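Local atomic coordinates of uncharacterized ACR, COG1565 superfamily (Burkholderia thailandensis, PDB entry 4F3N), a protein that is of unknown function but has a methyltransferase fold and is probably an S-adenosylmethionine-dependent enzyme, perhaps a protein-arginine methyltransferase. Residues A[224-229]-A[269-274]; A[317-322]-A[336-341]. One frame throughout, in Å; residues are numbered along the deposited sequence. Where two conformers were deposited one is given.

Contact 1 of 2, residues A[224-229]-A[269-274]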
ATOM      1  N   LEU A 224       0.825  15.399  -7.838  1.00  9.29           N
ATOM      2  CA  LEU A 224      -0.497  15.825  -8.212  1.00  9.42           C
ATOM      3  C   LEU A 224      -0.443  16.558  -9.539  1.00  9.71           C
ATOM      4  O   LEU A 224       0.486  17.323  -9.834  1.00  9.63           O
ATOM      5  CB  LEU A 224      -1.061  16.729  -7.133  1.00  9.19           C
ATOM      6  CG  LEU A 224      -1.187  16.084  -5.735  1.00  9.12           C
ATOM      7  CD1 LEU A 224      -1.647  17.059  -4.654  1.00  9.11           C
ATOM      8  CD2 LEU A 224      -2.162  14.915  -5.794  1.00  9.40           C
ATOM      9  N   VAL A 225      -1.461  16.335 -10.349  1.00 10.44           N
ATOM     10  CA  VAL A 225      -1.509  16.975 -11.653  1.00 10.98           C
ATOM     11  C   VAL A 225      -2.883  17.585 -11.836  1.00 11.82           C
ATOM     12  O   VAL A 225      -3.880  17.033 -11.346  1.00 12.01           O
ATOM     13  CB  VAL A 225      -1.180  15.981 -12.778  1.00 11.21           C
ATOM     14  CG1 VAL A 225       0.263  15.484 -12.635  1.00 11.63           C
ATOM     15  CG2 VAL A 225      -2.174  14.785 -12.847  1.00 11.70           C
ATOM     16  N   ALA A 226      -2.938  18.738 -12.497  1.00 12.85           N
ATOM     17  CA  ALA A 226      -4.190  19.470 -12.635  1.00 13.66           C
ATOM     18  C   ALA A 226      -4.377  19.867 -14.087  1.00 15.22           C
ATOM     19  O   ALA A 226      -3.440  20.326 -14.734  1.00 14.57           O
ATOM     20  CB  ALA A 226      -4.181  20.736 -11.761  1.00 14.05           C
ATOM     21  N   LYS A 227      -5.601  19.744 -14.558  1.00 16.65           N
ATOM     22  CA  LYS A 227      -5.943  20.088 -15.952  1.00 19.30           C
ATOM     23  C   LYS A 227      -6.349  21.527 -16.045  1.00 21.31           C
ATOM     24  O   LYS A 227      -7.408  21.909 -15.543  1.00 20.40           O
ATOM     25  CB  LYS A 227      -7.090  19.218 -16.452  1.00 20.56           C
ATOM     26  CG  LYS A 227      -7.459  19.500 -17.923  1.00 23.17           C
ATOM     27  CD  LYS A 227      -6.412  18.983 -18.887  1.00 25.42           C
ATOM     28  CE  LYS A 227      -6.753  19.280 -20.358  1.00 27.41           C
ATOM     29  NZ  LYS A 227      -8.062  18.713 -20.754  1.00 28.81           N
ATOM     30  N   GLN A 228      -5.491  22.330 -16.665  1.00 23.67           N
ATOM     31  CA  GLN A 228      -5.747  23.734 -16.971  0.50 24.43           C
ATOM     32  C   GLN A 228      -6.208  23.844 -18.421  1.00 25.55           C
ATOM     33  O   GLN A 228      -6.024  22.887 -19.223  1.00 25.27           O
ATOM     34  CB  GLN A 228      -4.473  24.577 -16.797  0.50 24.64           C
ATOM     35  CG  GLN A 228      -4.064  24.821 -15.355  0.50 23.87           C
ATOM     36  CD  GLN A 228      -2.880  25.764 -15.220  0.50 23.63           C
ATOM     37  OE1 GLN A 228      -2.066  25.914 -16.144  0.50 23.92           O
ATOM     38  NE2 GLN A 228      -2.782  26.416 -14.067  0.50 21.69           N
ATOM     39  N   ALA A 229      -6.778  24.991 -18.776  1.00 27.55           N
ATOM     40  CA  ALA A 229      -7.127  25.286 -20.161  1.00 29.23           C
ATOM     41  C   ALA A 229      -5.931  25.027 -21.065  1.00 31.60           C
ATOM     42  O   ALA A 229      -6.056  24.345 -22.091  1.00 32.70           O
ATOM     43  CB  ALA A 229      -7.565  26.735 -20.282  1.00 29.01           C
ATOM     44  N   GLY A 269     -10.096  21.658 -14.759  1.00 20.31           N
ATOM     45  CA  GLY A 269     -10.300  21.656 -13.301  1.00 18.60           C
ATOM     46  C   GLY A 269     -10.037  20.338 -12.611  1.00 17.16           C
ATOM     47  O   GLY A 269      -9.857  20.323 -11.406  1.00 16.71           O
ATOM     48  N   TYR A 270     -10.023  19.256 -13.381  1.00 16.11           N
ATOM     49  CA  TYR A 270      -9.673  17.910 -12.905  1.00 15.32           C
ATOM     50  C   TYR A 270      -8.338  17.916 -12.197  1.00 13.80           C
ATOM     51  O   TYR A 270      -7.365  18.500 -12.674  1.00 13.00           O
ATOM     52  CB  TYR A 270      -9.609  16.982 -14.107  1.00 15.74           C
ATOM     53  CG  TYR A 270      -9.780  15.525 -13.834  1.00 15.82           C
ATOM     54  CD1 TYR A 270     -10.976  14.893 -14.116  1.00 16.81           C
ATOM     55  CD2 TYR A 270      -8.734  14.755 -13.340  1.00 15.79           C
ATOM     56  CE1 TYR A 270     -11.138  13.540 -13.924  1.00 16.90           C
ATOM     57  CE2 TYR A 270      -8.909  13.395 -13.136  1.00 15.35           C
ATOM     58  CZ  TYR A 270     -10.115  12.799 -13.426  1.00 16.08           C
ATOM     59  OH  TYR A 270     -10.320  11.433 -13.214  1.00 16.41           O
ATOM     60  N   VAL A 271      -8.294  17.242 -11.056  1.00 13.43           N
ATOM     61  CA  VAL A 271      -7.077  17.151 -10.266  1.00 12.83           C
ATOM     62  C   VAL A 271      -6.938  15.689  -9.879  1.00 12.87           C
ATOM     63  O   VAL A 271      -7.908  15.070  -9.496  1.00 12.58           O
ATOM     64  CB  VAL A 271      -7.093  18.073  -9.027  1.00 13.29           C
ATOM     65  CG1 VAL A 271      -5.769  17.940  -8.242  1.00 13.05           C
ATOM     66  CG2 VAL A 271      -7.244  19.528  -9.455  1.00 13.17           C
ATOM     67  N   THR A 272      -5.744  15.123 -10.051  1.00 12.48           N
ATOM     68  CA  THR A 272      -5.550  13.706  -9.784  1.00 12.31           C
ATOM     69  C   THR A 272      -4.086  13.422  -9.460  1.00 12.02           C
ATOM     70  O   THR A 272      -3.244  14.335  -9.404  1.00 11.28           O
ATOM     71  CB  THR A 272      -6.073  12.844 -10.959  1.00 13.01           C
ATOM     72  OG1 THR A 272      -6.219  11.489 -10.516  1.00 12.61           O
ATOM     73  CG2 THR A 272      -5.123  12.958 -12.221  1.00 12.76           C
ATOM     74  N   GLU A 273      -3.777  12.154  -9.236  1.00 11.82           N
ATOM     75  CA  GLU A 273      -2.455  11.745  -8.771  1.00 11.93           C
ATOM     76  C   GLU A 273      -1.780  10.936  -9.831  1.00 11.78           C
ATOM     77  O   GLU A 273      -2.451  10.183 -10.555  1.00 12.85           O
ATOM     78  CB  GLU A 273      -2.563  10.830  -7.543  1.00 11.57           C
ATOM     79  CG  GLU A 273      -3.279  11.401  -6.358  1.00 11.96           C
ATOM     80  CD  GLU A 273      -4.782  11.353  -6.514  1.00 13.06           C
ATOM     81  OE1 GLU A 273      -5.275  10.399  -7.167  1.00 13.28           O
ATOM     82  OE2 GLU A 273      -5.472  12.261  -6.003  1.00 13.89           O
ATOM     83  N   THR A 274      -0.456  11.099  -9.931  1.00 11.33           N
ATOM     84  CA  THR A 274       0.412  10.137 -10.561  1.00 11.20           C
ATOM     85  C   THR A 274       1.258   9.380  -9.502  1.00 10.63           C
ATOM     86  O   THR A 274       1.493   9.870  -8.385  1.00 10.02           O
ATOM     87  CB  THR A 274       1.307  10.758 -11.654  1.00 11.35           C
ATOM     88  OG1 THR A 274       2.228  11.674 -11.064  1.00 10.45           O
ATOM     89  CG2 THR A 274       0.444  11.512 -12.689  1.00 11.52           C
TER
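Val225 and Thr272 form a hydrogen-bonded pair in an antiparallel ladder that lays strand 271-274 beside strand 223-228, whose other edge pairs with strand 231-239. Their side chains stand alongside one another and point the same way, with methyl against methyl: Val225 CG2 is 3.5 Å from Thr272 CG2. The threonine turns OG1 anti to its own N (chi1 -164°), which leaves the methyl, not the hydroxyl, to meet the valine. The same methyl also sits in plane at the edge of the Tyr270 ring, whose OH is hydrogen-bonded to His308 O. Farther along this face Thr274 lies roughly at a right angle to Val225 and brings CG2 to 4.0 Å from Val225 CG1.

The opposite face carries Leu224, Ala226, Val271 and Glu273. Leu224 and Glu273 run side by side, and Leu224 CD2 rests 3.7 Å from Glu273 CG. A bend about CB-CG (chi2 79°) turns the buried carboxylate of the glutamate off from the leucine, to accept hydrogen bonds from Thr315 N and Leu316 N; it also bonds Tyr306 OH. Next to them, Ala226 CB touches Val271 CG2 at 4.0 Å.

Between the two faces, Val225 N bonds Thr272 O at 2.8 Å and Thr272 N returns to Val225 O at 3.0 Å. One step on, Lys227 N donates to Tyr270 O. The ladder extends to just before the start of strand 271-274, where Gly269 N gives Lys227 O a nearly straight bond of 2.8 Å, with 174° at the hydrogen.

Contact 2 of 2, residues A[317-322]-A[336-341]. With SO4 (sulfate ion), chain B.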
ATOM      1  N   MET A 317      -6.417  11.173   0.182  1.00 16.16           N
ATOM      2  CA  MET A 317      -7.190  11.232   1.407  1.00 17.84           C
ATOM      3  C   MET A 317      -6.242  11.202   2.584  1.00 16.61           C
ATOM      4  O   MET A 317      -5.253  10.485   2.580  1.00 15.70           O
ATOM      5  CB  MET A 317      -8.194  10.091   1.494  1.00 20.68           C
ATOM      6  CG  MET A 317      -9.309  10.294   2.519  1.00 24.33           C
ATOM      7  SD  MET A 317     -10.325  11.790   2.362  1.00 29.49           S
ATOM      8  CE  MET A 317     -10.747  11.912   0.611  1.00 29.98           C
ATOM      9  N   CYS A 318      -6.569  12.020   3.581  1.00 16.39           N
ATOM     10  CA  CYS A 318      -5.803  12.152   4.791  1.00 16.26           C
ATOM     11  C   CYS A 318      -6.629  11.656   5.980  1.00 16.94           C
ATOM     12  O   CYS A 318      -7.863  11.710   5.954  1.00 17.79           O
ATOM     13  CB  CYS A 318      -5.401  13.612   4.999  1.00 16.64           C
ATOM     14  SG  CYS A 318      -4.623  14.344   3.537  1.00 16.34           S
ATOM     15  N   HIS A 319      -5.939  11.168   7.000  1.00 17.39           N
ATOM     16  CA  HIS A 319      -6.595  10.669   8.199  1.00 18.93           C
ATOM     17  C   HIS A 319      -5.932  11.253   9.391  1.00 17.87           C
ATOM     18  O   HIS A 319      -4.785  10.948   9.656  1.00 16.18           O
ATOM     19  CB  HIS A 319      -6.523   9.144   8.259  1.00 21.32           C
ATOM     20  CG  HIS A 319      -7.026   8.485   7.017  1.00 24.15           C
ATOM     21  ND1 HIS A 319      -6.225   8.248   5.958  1.00 27.35           N
ATOM     22  CD2 HIS A 319      -8.288   8.055   6.660  1.00 27.38           C
ATOM     23  CE1 HIS A 319      -6.956   7.684   4.972  1.00 27.20           C
ATOM     24  NE2 HIS A 319      -8.203   7.561   5.397  1.00 26.61           N
ATOM     25  N   TYR A 320      -6.686  12.062  10.130  1.00 17.76           N
ATOM     26  CA  TYR A 320      -6.200  12.709  11.336  1.00 17.62           C
ATOM     27  C   TYR A 320      -7.116  12.293  12.489  1.00 18.56           C
ATOM     28  O   TYR A 320      -8.306  12.616  12.474  1.00 17.57           O
ATOM     29  CB  TYR A 320      -6.193  14.221  11.143  1.00 16.84           C
ATOM     30  CG  TYR A 320      -5.780  14.990  12.388  1.00 15.63           C
ATOM     31  CD1 TYR A 320      -4.536  14.813  12.953  1.00 15.32           C
ATOM     32  CD2 TYR A 320      -6.670  15.840  13.034  1.00 16.64           C
ATOM     33  CE1 TYR A 320      -4.151  15.495  14.109  1.00 15.40           C
ATOM     34  CE2 TYR A 320      -6.287  16.526  14.171  1.00 16.05           C
ATOM     35  CZ  TYR A 320      -5.047  16.338  14.728  1.00 16.23           C
ATOM     36  OH  TYR A 320      -4.677  17.040  15.894  1.00 16.42           O
ATOM     37  N   ARG A 321      -6.534  11.588  13.462  1.00 22.26           N
ATOM     38  CA  ARG A 321      -7.285  11.029  14.600  1.00 26.44           C
ATOM     39  C   ARG A 321      -8.474  10.241  14.037  1.00 30.05           C
ATOM     40  O   ARG A 321      -9.636  10.496  14.380  1.00 33.02           O
ATOM     41  CB  ARG A 321      -7.735  12.124  15.554  1.00 27.33           C
ATOM     42  CG  ARG A 321      -6.578  12.944  16.116  1.00 28.51           C
ATOM     43  CD  ARG A 321      -7.083  14.207  16.760  1.00 30.47           C
ATOM     44  NE  ARG A 321      -7.672  14.013  18.095  1.00 31.99           N
ATOM     45  CZ  ARG A 321      -7.069  14.286  19.263  1.00 32.20           C
ATOM     46  NH1 ARG A 321      -5.824  14.740  19.308  1.00 31.82           N
ATOM     47  NH2 ARG A 321      -7.735  14.118  20.414  1.00 33.06           N
ATOM     48  N   HIS A 322      -8.157   9.340  13.114  1.00 33.64           N
ATOM     49  CA  HIS A 322      -9.159   8.544  12.413  1.00 36.67           C
ATOM     50  C   HIS A 322     -10.368   9.387  12.045  1.00 39.72           C
ATOM     51  O   HIS A 322     -11.499   9.110  12.458  1.00 45.02           O
ATOM     52  CB  HIS A 322      -9.531   7.323  13.266  1.00 40.53           C
ATOM     53  N   ASP A 336      -1.877  10.676   8.439  1.00 15.52           N
ATOM     54  CA  ASP A 336      -1.577   9.829   7.281  1.00 16.87           C
ATOM     55  C   ASP A 336      -1.986  10.600   6.027  1.00 15.23           C
ATOM     56  O   ASP A 336      -2.909  11.391   6.067  1.00 14.85           O
ATOM     57  CB  ASP A 336      -2.475   8.575   7.391  1.00 21.06           C
ATOM     58  CG  ASP A 336      -2.018   7.435   6.575  1.00 25.89           C
ATOM     59  OD1 ASP A 336      -1.003   7.557   5.859  1.00 30.15           O
ATOM     60  OD2 ASP A 336      -2.705   6.389   6.672  1.00 28.20           O
ATOM     61  N   ILE A 337      -1.303  10.339   4.917  1.00 13.22           N
ATOM     62  CA  ILE A 337      -1.702  10.841   3.607  1.00 12.69           C
ATOM     63  C   ILE A 337      -1.589   9.643   2.661  1.00 11.98           C
ATOM     64  O   ILE A 337      -0.531   8.996   2.612  1.00 11.32           O
ATOM     65  CB  ILE A 337      -0.787  11.976   3.065  1.00 12.30           C
ATOM     66  CG1 ILE A 337      -0.701  13.163   4.069  1.00 12.54           C
ATOM     67  CG2 ILE A 337      -1.336  12.447   1.707  1.00 12.25           C
ATOM     68  CD1 ILE A 337       0.358  14.217   3.731  1.00 12.96           C
ATOM     69  N   THR A 338      -2.674   9.282   1.975  1.00 11.86           N
ATOM     70  CA  THR A 338      -2.623   8.132   1.072  1.00 12.12           C
ATOM     71  C   THR A 338      -3.293   8.504  -0.234  1.00 11.09           C
ATOM     72  O   THR A 338      -4.025   9.453  -0.323  1.00 10.21           O
ATOM     73  CB  THR A 338      -3.363   6.874   1.635  1.00 13.40           C
ATOM     74  OG1 THR A 338      -4.745   7.182   1.845  1.00 14.93           O
ATOM     75  CG2 THR A 338      -2.749   6.406   2.937  1.00 15.52           C
ATOM     76  N   ALA A 339      -3.025   7.729  -1.259  1.00 10.80           N
ATOM     77  CA  ALA A 339      -3.754   7.835  -2.500  1.00 10.46           C
ATOM     78  C   ALA A 339      -4.120   6.421  -2.878  1.00 10.72           C
ATOM     79  O   ALA A 339      -3.429   5.504  -2.510  1.00 10.65           O
ATOM     80  CB  ALA A 339      -2.884   8.414  -3.589  1.00 12.02           C
ATOM     81  N   HIS A 340      -5.185   6.239  -3.628  1.00 10.47           N
ATOM     82  CA  HIS A 340      -5.507   4.900  -4.145  1.00 10.47           C
ATOM     83  C   HIS A 340      -4.485   4.489  -5.168  1.00  9.79           C
ATOM     84  O   HIS A 340      -3.726   5.314  -5.684  1.00 10.70           O
ATOM     85  CB  HIS A 340      -6.874   4.924  -4.778  1.00 10.58           C
ATOM     86  CG  HIS A 340      -8.019   4.985  -3.805  1.00 11.37           C
ATOM     87  ND1 HIS A 340      -8.004   5.734  -2.640  1.00 11.55           N
ATOM     88  CD2 HIS A 340      -9.259   4.377  -3.859  1.00 11.89           C
ATOM     89  CE1 HIS A 340      -9.171   5.562  -1.996  1.00 11.90           C
ATOM     90  NE2 HIS A 340      -9.947   4.748  -2.741  1.00 12.83           N
ATOM     91  N   VAL A 341      -4.415   3.199  -5.462  1.00  9.35           N
ATOM     92  CA  VAL A 341      -3.476   2.676  -6.384  1.00  9.05           C
ATOM     93  C   VAL A 341      -4.070   2.573  -7.775  1.00  9.77           C
ATOM     94  O   VAL A 341      -5.237   2.168  -7.949  1.00  9.39           O
ATOM     95  CB  VAL A 341      -3.006   1.286  -5.875  1.00  8.76           C
ATOM     96  CG1 VAL A 341      -2.140   0.579  -6.895  1.00  8.78           C
ATOM     97  CG2 VAL A 341      -2.315   1.456  -4.539  1.00  8.24           C
TER
HETATM   98  S   SO4 B 501     -10.711  12.458  19.433  1.00 53.60           S
HETATM   99  O1  SO4 B 501     -10.505  13.860  19.908  1.00 47.71           O
HETATM  100  O2  SO4 B 501     -12.150  12.110  19.389  1.00 49.93           O
HETATM  101  O3  SO4 B 501     -10.132  12.368  18.059  1.00 52.47           O
HETATM  102  O4  SO4 B 501     -10.024  11.462  20.306  1.00 47.82           O
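Strands 317-319 and 336-338 run antiparallel at 160°, with Met317-Thr338 and His319-Asp336 as hydrogen-bonded pairs flanking the non-hydrogen-bonded pair Cys318-Ile337. They are the middle two strands of a small four-stranded mixed sheet, with 300-301 and 324-325 outside them. The ladder is tighter at one end than at the other. Thr338 N reaches Met317 O at 2.9 Å, whereas the two bonds between His319 and Asp336, N to O each way, are both 3.2 Å long, and His319 N approaches Asp336 O from above the carbonyl plane, 36° out of it.

On the face of Cys318 and Ile337 the contact is apolar, Cys318 SG lying 4.1 Å from Ile337 CG1. The other face is mixed, Met317 sharing it with His319, Asp336 and Thr338. His319 and Asp336 stand alongside each other and point the same way, their ring and carboxylate planes 47° apart. His319 ND1 lies as far from Asp336 CB as from OD2, 4.0 Å from each, too long for a hydrogen bond to the carboxylate, whose OD1 has a weak one with Tyr94 OH. The side chains of Thr338 and His319 cross at about a right angle, with OG1 at the ring edge in its plane, 3.9 Å from His319 CE1; OG1 has a weak hydrogen bond with Tyr299 OH.

Past the strand, Arg321 grips a sulfate, probably from the crystallisation liquor, through its guanidinium edge: NE bonds O3, and NH2 bonds O1 at 2.8 Å.

The side chain of His319 is about 7 Å from that of Thr113, a residue of the S-adenosyl-L-homocysteine site, which is empty of that ligand in this model. Buried ND1 has no hydrogen-bond partner in the model; across this pair the ladder supplies the hydrogen bonds, while the ring makes only packing contacts with Asp336 and Thr338.

Both contacts are mostly buried antiparallel strand pairs, but they belong to different sheets, their centres 19 Å apart. Contact 1 lies far out from the middle of the chain, in the antiparallel sheet, and away from the annotated ligand sites; contact 2 sits nearer the centre and close to the S-adenosyl-L-homocysteine site. The chemistry differs too: methyl and methylene packing dominates both faces of contact 1, whereas contact 2 has one apolar face and a mixed face of methionine, histidine, aspartate and threonine. The sheets are also joined directly. Glu273 CG packs on Ala339 CB at 4.1 Å, and the glutamate's carboxylate bonds backbone just ahead of strand 317-319.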